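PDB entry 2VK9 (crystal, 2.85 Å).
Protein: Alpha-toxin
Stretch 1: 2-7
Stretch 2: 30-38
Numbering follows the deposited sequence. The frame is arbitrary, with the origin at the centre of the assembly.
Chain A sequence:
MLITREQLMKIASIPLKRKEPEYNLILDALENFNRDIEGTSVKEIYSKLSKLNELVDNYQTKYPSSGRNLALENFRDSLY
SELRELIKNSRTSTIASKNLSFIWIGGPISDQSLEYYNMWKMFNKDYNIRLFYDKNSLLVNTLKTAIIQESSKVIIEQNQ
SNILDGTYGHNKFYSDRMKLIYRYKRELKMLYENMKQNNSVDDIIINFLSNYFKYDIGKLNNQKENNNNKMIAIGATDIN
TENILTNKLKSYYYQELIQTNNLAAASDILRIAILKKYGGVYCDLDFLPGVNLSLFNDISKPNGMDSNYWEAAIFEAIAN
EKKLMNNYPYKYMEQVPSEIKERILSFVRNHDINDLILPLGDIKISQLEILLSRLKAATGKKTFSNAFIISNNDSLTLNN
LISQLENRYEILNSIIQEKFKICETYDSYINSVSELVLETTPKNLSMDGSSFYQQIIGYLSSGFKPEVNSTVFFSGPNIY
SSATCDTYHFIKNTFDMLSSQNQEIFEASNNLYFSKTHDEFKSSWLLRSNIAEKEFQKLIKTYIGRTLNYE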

# COMPACT_ATOMS: atom_id res chain seq x y z
N LEU A 2 12.98 -27.39 -18.19
CA LEU A 2 13.05 -26.18 -19.05
C LEU A 2 11.71 -26.00 -19.78
O LEU A 2 10.70 -26.64 -19.43
CB LEU A 2 14.21 -26.31 -20.05
CG LEU A 2 15.07 -25.07 -20.35
CD1 LEU A 2 16.30 -25.44 -21.19
CD2 LEU A 2 14.30 -23.96 -21.04
N ILE A 3 11.72 -25.12 -20.79
CA ILE A 3 10.63 -24.97 -21.75
C ILE A 3 10.73 -26.11 -22.76
O ILE A 3 11.79 -26.74 -22.90
CB ILE A 3 10.73 -23.62 -22.51
CG1 ILE A 3 10.76 -22.43 -21.56
CG2 ILE A 3 9.52 -23.42 -23.40
CD1 ILE A 3 10.72 -21.12 -22.30
N THR A 4 9.62 -26.37 -23.46
CA THR A 4 9.55 -27.46 -24.44
C THR A 4 10.49 -27.27 -25.63
O THR A 4 10.95 -26.16 -25.91
CB THR A 4 8.11 -27.67 -24.91
OG1 THR A 4 7.64 -26.48 -25.54
CG2 THR A 4 7.17 -28.06 -23.76
N ARG A 5 10.77 -28.36 -26.33
CA ARG A 5 11.67 -28.36 -27.48
C ARG A 5 10.95 -27.82 -28.74
O ARG A 5 9.73 -27.90 -28.82
CB ARG A 5 12.23 -29.77 -27.64
CG ARG A 5 12.32 -30.38 -29.02
CD ARG A 5 12.11 -31.90 -28.91
NE ARG A 5 12.70 -32.66 -30.02
CZ ARG A 5 12.23 -33.83 -30.46
NH1 ARG A 5 11.15 -34.37 -29.89
NH2 ARG A 5 12.82 -34.45 -31.48
N GLU A 6 11.70 -27.25 -29.68
CA GLU A 6 11.12 -26.65 -30.91
C GLU A 6 10.33 -27.64 -31.75
O GLU A 6 9.28 -27.31 -32.29
CB GLU A 6 12.19 -25.99 -31.78
CG GLU A 6 11.62 -25.22 -32.98
CD GLU A 6 12.57 -25.08 -34.16
OE1 GLU A 6 13.62 -25.75 -34.19
OE2 GLU A 6 12.26 -24.30 -35.09
N GLN A 7 10.85 -28.86 -31.88
CA GLN A 7 10.15 -29.94 -32.57
C GLN A 7 8.89 -30.31 -31.78
O GLN A 7 7.81 -30.50 -32.35
CB GLN A 7 11.06 -31.16 -32.68
CG GLN A 7 12.54 -30.85 -32.89
CD GLN A 7 12.86 -30.42 -34.32
OE1 GLN A 7 12.60 -31.17 -35.28
NE2 GLN A 7 13.42 -29.21 -34.46
N LEU A 30 12.23 -19.81 -29.66
CA LEU A 30 12.23 -21.02 -28.86
C LEU A 30 13.47 -21.87 -29.13
O LEU A 30 13.99 -22.52 -28.23
CB LEU A 30 10.97 -21.85 -29.10
CG LEU A 30 10.86 -23.06 -28.17
CD1 LEU A 30 10.70 -22.61 -26.73
CD2 LEU A 30 9.73 -23.97 -28.56
N GLU A 31 13.93 -21.86 -30.38
CA GLU A 31 15.12 -22.60 -30.78
C GLU A 31 16.34 -22.12 -30.00
O GLU A 31 17.07 -22.92 -29.39
CB GLU A 31 15.34 -22.45 -32.29
CG GLU A 31 16.64 -23.04 -32.85
CD GLU A 31 16.58 -24.54 -33.02
OE1 GLU A 31 16.48 -25.27 -31.99
OE2 GLU A 31 16.63 -25.00 -34.18
N ASN A 32 16.55 -20.81 -30.00
CA ASN A 32 17.70 -20.19 -29.35
C ASN A 32 17.62 -20.17 -27.83
O ASN A 32 18.64 -20.34 -27.17
CB ASN A 32 17.93 -18.78 -29.91
CG ASN A 32 18.33 -18.78 -31.38
OD1 ASN A 32 19.18 -19.58 -31.81
ND2 ASN A 32 17.73 -17.88 -32.16
N PHE A 33 16.43 -19.97 -27.28
CA PHE A 33 16.26 -19.95 -25.83
C PHE A 33 16.75 -21.25 -25.19
O PHE A 33 17.41 -21.22 -24.15
CB PHE A 33 14.81 -19.67 -25.42
CG PHE A 33 14.59 -19.66 -23.93
CD1 PHE A 33 14.80 -18.51 -23.19
CD2 PHE A 33 14.18 -20.80 -23.27
CE1 PHE A 33 14.61 -18.50 -21.81
CE2 PHE A 33 13.99 -20.80 -21.89
CZ PHE A 33 14.20 -19.66 -21.17
N ASN A 34 16.42 -22.39 -25.79
CA ASN A 34 16.83 -23.68 -25.24
C ASN A 34 18.34 -23.85 -25.20
O ASN A 34 18.88 -24.47 -24.28
CB ASN A 34 16.18 -24.83 -26.01
CG ASN A 34 14.68 -24.92 -25.79
OD1 ASN A 34 14.18 -24.63 -24.70
ND2 ASN A 34 13.96 -25.33 -26.82
N ARG A 35 19.02 -23.28 -26.20
CA ARG A 35 20.47 -23.36 -26.34
C ARG A 35 21.14 -22.23 -25.55
O ARG A 35 21.94 -22.48 -24.64
CB ARG A 35 20.84 -23.30 -27.82
CG ARG A 35 22.31 -23.59 -28.13
CD ARG A 35 22.58 -23.53 -29.64
NE ARG A 35 22.05 -22.30 -30.23
CZ ARG A 35 22.72 -21.15 -30.31
NH1 ARG A 35 23.96 -21.06 -29.85
NH2 ARG A 35 22.14 -20.09 -30.86
N ASP A 36 20.80 -20.99 -25.89
CA ASP A 36 21.37 -19.81 -25.24
C ASP A 36 20.72 -19.46 -23.91
O ASP A 36 19.86 -18.55 -23.83
CB ASP A 36 21.32 -18.61 -26.18
CG ASP A 36 22.27 -18.74 -27.35
OD1 ASP A 36 22.94 -19.80 -27.47
OD2 ASP A 36 22.35 -17.77 -28.14
N ILE A 37 21.11 -20.19 -22.87
CA ILE A 37 20.84 -19.78 -21.49
C ILE A 37 22.13 -19.79 -20.66
O ILE A 37 22.10 -19.66 -19.43
CB ILE A 37 19.69 -20.60 -20.79
CG1 ILE A 37 19.77 -22.09 -21.15
CG2 ILE A 37 18.32 -20.01 -21.15
CD1 ILE A 37 19.02 -23.00 -20.18
N GLU A 38 23.26 -19.95 -21.36
CA GLU A 38 24.58 -19.91 -20.74
C GLU A 38 25.33 -18.65 -21.16
O GLU A 38 25.04 -18.07 -22.21
CB GLU A 38 25.37 -21.17 -21.11
CG GLU A 38 26.11 -21.80 -19.93
CD GLU A 38 25.16 -22.26 -18.82
OE1 GLU A 38 24.16 -22.95 -19.13
OE2 GLU A 38 25.41 -21.92 -17.64

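Stretch 1 has no regular helix or strand; it is extended as far as R5. It lies against a helix that enters stretch 2 from earlier in the chain. The two run in opposite senses: I3 sits nearest N34, with 7.2 Å between their CA atoms, and E6 sits nearest E31, with 5.7 Å between theirs. The backbones are therefore closer at the E6 end. At the L2 and I3 end the wider gap is filled by apolar side chains. The contact buries 462 Å², both sides summed.

L2 and I3 both point their CA-to-CB bonds toward the helix. F33 and L30 point toward stretch 1 in turn. The F33 ring is a bump on the helix side, and its CE2 atom touches both L2 and I3. L2 CD2 reaches F33 CE2 at 3.3 Å and lies at the ring edge, near its plane. I3 CD1 comes to the same F33 CE2 atom, also at 3.3 Å, from an oblique direction. These are tight apolar contacts.

The other methyl of L2 reaches past the helix. L2 CD1 meets I37 CD1 at 3.8 Å, in the loop that follows. The L2 side chain thus spans the space between F33 and I37. I3 likewise bridges two helix residues about one turn apart: its CD1 rests on F33, while I3 CG2 packs on L30 CD1 at 3.6 Å.

L30 packs against the backbone of stretch 1 from T4 to E6. L30 CD1 lies 3.7 Å from T4 O, and L30 CD2 lies 3.8 Å from E6 CA. T4 and R5 turn their CA-to-CB bonds away from the helix, so it is mainly their backbone that faces L30 here.

N34 supplies the one hydrogen bond between the stretches. N34 ND2 donates to T4 O at 3.3 Å, with an N-H...O angle of 158°. The distance is long but the direction is good. The bond ties a side chain of the helix to a main-chain carbonyl. The amide oxygen faces the apolar end, with N34 OD1 3.7 Å from L2 CD2.

At the far end the chemistry is less favourable. The CA-to-CB bond of E6 points sideways, but the end of the side chain comes near E31, and E6 OE1 lies 3.1 Å from E31 OE2. Both atoms are carboxylate oxygens, and two like charges at this distance should repel. The contact is a close approach of like charges, not a bond.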